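Local coordinates for protein phosphoribosylformylglycinamidine synthase 2 (Thermus thermophilus, PDB 3VIU) that belongs to the PurM-like (AIR synthase-related) family, with two pairs of related N- and C-terminal domains in one chain, and binds ADP and magnesium, at residues A363-E375 with G490-A502. Numbering follows the deposited sequence.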
loop_
_atom_site.group_PDB
_atom_site.type_symbol
_atom_site.label_atom_id
_atom_site.label_comp_id
_atom_site.label_asym_id
_atom_site.label_seq_id
_atom_site.Cartn_x
_atom_site.Cartn_y
_atom_site.Cartn_z
ATOM N N ALA A 363 -8.239 -24.035 -0.948
ATOM C CA ALA A 363 -9.562 -24.042 -0.339
ATOM C C ALA A 363 -10.652 -23.639 -1.334
ATOM O O ALA A 363 -10.378 -23.021 -2.365
ATOM C CB ALA A 363 -9.585 -23.102 0.862
ATOM N N PRO A 364 -11.910 -23.983 -1.027
ATOM C CA PRO A 364 -13.053 -23.658 -1.891
ATOM C C PRO A 364 -13.227 -22.153 -2.034
ATOM O O PRO A 364 -12.936 -21.403 -1.106
ATOM C CB PRO A 364 -14.238 -24.280 -1.156
ATOM C CG PRO A 364 -13.606 -25.361 -0.301
ATOM C CD PRO A 364 -12.347 -24.713 0.176
ATOM N N THR A 365 -13.689 -21.714 -3.202
ATOM C CA THR A 365 -13.935 -20.297 -3.442
ATOM C C THR A 365 -15.435 -20.115 -3.617
ATOM O O THR A 365 -16.156 -21.074 -3.892
ATOM C CB THR A 365 -13.215 -19.778 -4.705
ATOM O OG1 THR A 365 -13.668 -20.500 -5.856
ATOM C CG2 THR A 365 -11.707 -19.933 -4.552
ATOM N N TYR A 366 -15.912 -18.889 -3.456
ATOM C CA TYR A 366 -17.338 -18.648 -3.586
ATOM C C TYR A 366 -17.686 -17.488 -4.512
ATOM O O TYR A 366 -16.969 -16.489 -4.592
ATOM C CB TYR A 366 -17.951 -18.409 -2.199
ATOM C CG TYR A 366 -17.715 -19.537 -1.213
ATOM C CD1 TYR A 366 -18.224 -20.815 -1.448
ATOM C CD2 TYR A 366 -16.974 -19.328 -0.051
ATOM C CE1 TYR A 366 -17.999 -21.858 -0.554
ATOM C CE2 TYR A 366 -16.742 -20.367 0.856
ATOM C CZ TYR A 366 -17.259 -21.629 0.596
ATOM O OH TYR A 366 -17.041 -22.656 1.484
ATOM N N VAL A 367 -18.792 -17.646 -5.226
ATOM C CA VAL A 367 -19.269 -16.614 -6.127
ATOM C C VAL A 367 -20.641 -16.204 -5.622
ATOM O O VAL A 367 -21.428 -17.049 -5.191
ATOM C CB VAL A 367 -19.380 -17.134 -7.571
ATOM C CG1 VAL A 367 -20.275 -16.222 -8.389
ATOM C CG2 VAL A 367 -17.993 -17.196 -8.199
ATOM N N ARG A 368 -20.918 -14.906 -5.658
ATOM C CA ARG A 368 -22.202 -14.397 -5.200
ATOM C C ARG A 368 -22.784 -13.443 -6.215
ATOM O O ARG A 368 -22.170 -13.158 -7.245
ATOM C CB ARG A 368 -22.043 -13.659 -3.869
ATOM C CG ARG A 368 -21.825 -14.562 -2.677
ATOM C CD ARG A 368 -21.197 -13.803 -1.524
ATOM N NE ARG A 368 -20.944 -14.666 -0.375
ATOM C CZ ARG A 368 -20.286 -15.818 -0.438
ATOM N NH1 ARG A 368 -19.819 -16.245 -1.601
ATOM N NH2 ARG A 368 -20.084 -16.540 0.658
ATOM N N VAL A 369 -23.980 -12.955 -5.915
ATOM C CA VAL A 369 -24.643 -11.994 -6.775
ATOM C C VAL A 369 -24.655 -10.675 -6.027
ATOM O O VAL A 369 -25.304 -10.536 -4.991
ATOM C CB VAL A 369 -26.092 -12.414 -7.109
ATOM C CG1 VAL A 369 -26.077 -13.610 -8.055
ATOM C CG2 VAL A 369 -26.847 -12.755 -5.827
ATOM N N GLY A 370 -23.898 -9.715 -6.540
ATOM C CA GLY A 370 -23.848 -8.420 -5.904
ATOM C C GLY A 370 -25.019 -7.562 -6.329
ATOM O O GLY A 370 -25.616 -7.772 -7.385
ATOM N N ARG A 371 -25.357 -6.608 -5.475
ATOM C CA ARG A 371 -26.428 -5.662 -5.738
ATOM C C ARG A 371 -26.069 -4.416 -4.957
ATOM O O ARG A 371 -25.825 -4.474 -3.745
ATOM C CB ARG A 371 -27.792 -6.183 -5.267
ATOM C CG ARG A 371 -28.938 -5.315 -5.761
ATOM C CD ARG A 371 -30.306 -5.831 -5.350
ATOM N NE ARG A 371 -30.736 -5.279 -4.074
ATOM C CZ ARG A 371 -30.822 -5.981 -2.950
ATOM N NH1 ARG A 371 -30.505 -7.273 -2.951
ATOM N NH2 ARG A 371 -31.226 -5.390 -1.828
ATOM N N GLU A 372 -26.033 -3.286 -5.647
ATOM C CA GLU A 372 -25.679 -2.040 -4.993
ATOM C C GLU A 372 -26.637 -1.590 -3.891
ATOM O O GLU A 372 -27.859 -1.690 -4.018
ATOM C CB GLU A 372 -25.535 -0.924 -6.031
ATOM C CG GLU A 372 -25.192 0.408 -5.408
ATOM C CD GLU A 372 -24.696 1.415 -6.417
ATOM O OE1 GLU A 372 -25.402 1.654 -7.423
ATOM O OE2 GLU A 372 -23.596 1.966 -6.192
ATOM N N ASP A 373 -26.049 -1.100 -2.804
ATOM C CA ASP A 373 -26.786 -0.577 -1.661
ATOM C C ASP A 373 -27.594 0.621 -2.200
ATOM O O ASP A 373 -27.024 1.614 -2.665
ATOM C CB ASP A 373 -25.770 -0.145 -0.592
ATOM C CG ASP A 373 -26.412 0.468 0.636
ATOM O OD1 ASP A 373 -25.685 0.637 1.633
ATOM O OD2 ASP A 373 -27.617 0.792 0.616
ATOM N N PRO A 374 -28.933 0.531 -2.162
ATOM C CA PRO A 374 -29.755 1.633 -2.668
ATOM C C PRO A 374 -29.417 3.004 -2.093
ATOM O O PRO A 374 -29.590 4.021 -2.766
ATOM C CB PRO A 374 -31.187 1.184 -2.346
ATOM C CG PRO A 374 -31.009 0.265 -1.166
ATOM C CD PRO A 374 -29.770 -0.513 -1.548
ATOM N N GLU A 375 -28.927 3.035 -0.860
ATOM C CA GLU A 375 -28.582 4.308 -0.237
ATOM C C GLU A 375 -27.349 4.914 -0.883
ATOM O O GLU A 375 -27.222 6.136 -0.966
ATOM C CB GLU A 375 -28.370 4.134 1.272
ATOM C CG GLU A 375 -29.617 3.618 1.971
ATOM C CD GLU A 375 -30.853 4.466 1.666
ATOM O OE1 GLU A 375 -31.971 3.899 1.644
ATOM O OE2 GLU A 375 -30.699 5.694 1.457
ATOM N N GLY A 490 -16.036 -4.425 3.438
ATOM C CA GLY A 490 -16.886 -5.015 4.445
ATOM C C GLY A 490 -17.060 -6.471 4.090
ATOM O O GLY A 490 -16.330 -7.014 3.253
ATOM N N SER A 491 -18.032 -7.108 4.723
ATOM C CA SER A 491 -18.308 -8.511 4.476
ATOM C C SER A 491 -18.776 -8.736 3.042
ATOM O O SER A 491 -19.548 -7.938 2.495
ATOM C CB SER A 491 -19.384 -9.000 5.438
ATOM O OG SER A 491 -19.799 -10.302 5.083
ATOM N N PRO A 492 -18.303 -9.822 2.413
ATOM C CA PRO A 492 -18.668 -10.171 1.039
ATOM C C PRO A 492 -19.964 -10.989 1.035
ATOM O O PRO A 492 -20.497 -11.325 -0.025
ATOM C CB PRO A 492 -17.478 -10.997 0.580
ATOM C CG PRO A 492 -17.161 -11.776 1.820
ATOM C CD PRO A 492 -17.227 -10.702 2.900
ATOM N N GLU A 493 -20.451 -11.311 2.230
ATOM C CA GLU A 493 -21.672 -12.086 2.384
ATOM C C GLU A 493 -22.830 -11.321 1.759
ATOM O O GLU A 493 -23.384 -11.739 0.743
ATOM C CB GLU A 493 -21.972 -12.328 3.865
ATOM C CG GLU A 493 -20.800 -12.878 4.674
ATOM C CD GLU A 493 -20.494 -14.329 4.377
ATOM O OE1 GLU A 493 -20.331 -14.669 3.187
ATOM O OE2 GLU A 493 -20.408 -15.126 5.336
ATOM N N THR A 494 -23.191 -10.194 2.361
ATOM C CA THR A 494 -24.285 -9.381 1.845
ATOM C C THR A 494 -24.046 -8.946 0.393
ATOM O O THR A 494 -22.910 -8.711 -0.021
ATOM C CB THR A 494 -24.487 -8.112 2.701
ATOM O OG1 THR A 494 -23.406 -7.199 2.471
ATOM C CG2 THR A 494 -24.538 -8.472 4.180
ATOM N N PRO A 495 -25.126 -8.839 -0.400
ATOM C CA PRO A 495 -25.037 -8.430 -1.806
ATOM C C PRO A 495 -24.363 -7.064 -1.986
ATOM O O PRO A 495 -23.617 -6.867 -2.940
ATOM C CB PRO A 495 -26.497 -8.409 -2.256
ATOM C CG PRO A 495 -27.128 -9.457 -1.400
ATOM C CD PRO A 495 -26.512 -9.191 -0.045
ATOM N N GLU A 496 -24.632 -6.131 -1.075
ATOM C CA GLU A 496 -24.051 -4.788 -1.149
ATOM C C GLU A 496 -22.532 -4.848 -0.984
ATOM O O GLU A 496 -21.795 -4.162 -1.689
ATOM C CB GLU A 496 -24.618 -3.871 -0.053
ATOM C CG GLU A 496 -26.116 -3.958 0.190
ATOM C CD GLU A 496 -26.499 -5.145 1.053
ATOM O OE1 GLU A 496 -26.475 -6.282 0.548
ATOM O OE2 GLU A 496 -26.813 -4.946 2.243
ATOM N N GLY A 497 -22.079 -5.660 -0.032
ATOM C CA GLY A 497 -20.658 -5.805 0.217
ATOM C C GLY A 497 -19.931 -6.464 -0.943
ATOM O O GLY A 497 -18.884 -5.989 -1.386
ATOM N N TYR A 498 -20.483 -7.565 -1.438
ATOM C CA TYR A 498 -19.878 -8.274 -2.561
ATOM C C TYR A 498 -19.843 -7.340 -3.767
ATOM O O TYR A 498 -18.895 -7.350 -4.557
ATOM C CB TYR A 498 -20.687 -9.525 -2.909
ATOM C CG TYR A 498 -19.986 -10.453 -3.870
ATOM C CD1 TYR A 498 -18.956 -11.295 -3.437
ATOM C CD2 TYR A 498 -20.350 -10.494 -5.214
ATOM C CE1 TYR A 498 -18.313 -12.158 -4.325
ATOM C CE2 TYR A 498 -19.713 -11.349 -6.107
ATOM C CZ TYR A 498 -18.701 -12.180 -5.660
ATOM O OH TYR A 498 -18.092 -13.033 -6.554
ATOM N N HIS A 499 -20.879 -6.525 -3.906
ATOM C CA HIS A 499 -20.935 -5.593 -5.014
ATOM C C HIS A 499 -19.756 -4.620 -4.945
ATOM O O HIS A 499 -19.086 -4.367 -5.945
ATOM C CB HIS A 499 -22.258 -4.834 -4.990
ATOM C CG HIS A 499 -22.420 -3.870 -6.121
ATOM N ND1 HIS A 499 -22.158 -2.524 -5.994
ATOM C CD2 HIS A 499 -22.807 -4.061 -7.404
ATOM C CE1 HIS A 499 -22.380 -1.924 -7.150
ATOM N NE2 HIS A 499 -22.774 -2.834 -8.022
ATOM N N GLU A 500 -19.491 -4.090 -3.759
ATOM C CA GLU A 500 -18.385 -3.158 -3.588
ATOM C C GLU A 500 -17.050 -3.832 -3.908
ATOM O O GLU A 500 -16.165 -3.222 -4.510
ATOM C CB GLU A 500 -18.389 -2.609 -2.164
ATOM C CG GLU A 500 -19.683 -1.906 -1.818
ATOM C CD GLU A 500 -19.690 -1.316 -0.427
ATOM O OE1 GLU A 500 -19.334 -2.029 0.527
ATOM O OE2 GLU A 500 -20.068 -0.137 -0.283
ATOM N N LEU A 501 -16.913 -5.093 -3.513
ATOM C CA LEU A 501 -15.689 -5.833 -3.775
ATOM C C LEU A 501 -15.552 -6.047 -5.273
ATOM O O LEU A 501 -14.480 -5.881 -5.839
ATOM C CB LEU A 501 -15.717 -7.190 -3.069
ATOM C CG LEU A 501 -14.581 -8.163 -3.417
ATOM C CD1 LEU A 501 -13.229 -7.607 -2.958
ATOM C CD2 LEU A 501 -14.854 -9.503 -2.754
ATOM N N ALA A 502 -16.656 -6.407 -5.910
ATOM C CA ALA A 502 -16.653 -6.661 -7.334
ATOM C C ALA A 502 -16.354 -5.388 -8.122
ATOM O O ALA A 502 -15.518 -5.408 -9.029
ATOM C CB ALA A 502 -17.994 -7.267 -7.758
HETATM O O HOH W 1 -23.257 -1.406 -2.625
#
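Arg368 lies against Tyr498 through its aliphatic base: CB sits over the ring centre, 3.7 Å from the centroid and 6° off the ring normal, a CH-pi contact. Tyr498 chi1 of -169° carries CG away from the backbone N and lays the ring along residues 367-370, and its CE2 comes within 3.3 Å of Arg368 O. A second CH-pi contact is made by Glu372, whose CB rests over one face of the His499 ring, 3.8 Å from the centroid. The carboxylate beyond it turns to Arg380 in a salt bridge. At the charged end of Arg368, NH2 forms a salt bridge with Glu493 OE1 at 3.2 Å, the donor lying nearly along the acceptor's C-O axis. Asp373 OD1 and Glu500 OE1 both form salt bridges with Arg534.

The extended connector leading from the strand 350-356 and helix 357-361 to helix 374-380 runs across the first turns of helix 495-515, which follows strand 479-488 in the second PurM-like N-terminal domain. Thr494 N-caps that helix, and Asp373, its OD2 accepting from Glu375 N, N-caps helix 374-380 at the end of the connector.

The backbones are joined directly by one hydrogen bond: Arg371 N donates to Pro495 O at 3.1 Å from above the carbonyl plane, while His499 N uses the opposite face for the helical bond. Nearby, Glu496 CA directs a CA-H...O contact at Arg371 O (3.2 Å), and a water links Asp373 N to Glu496 O.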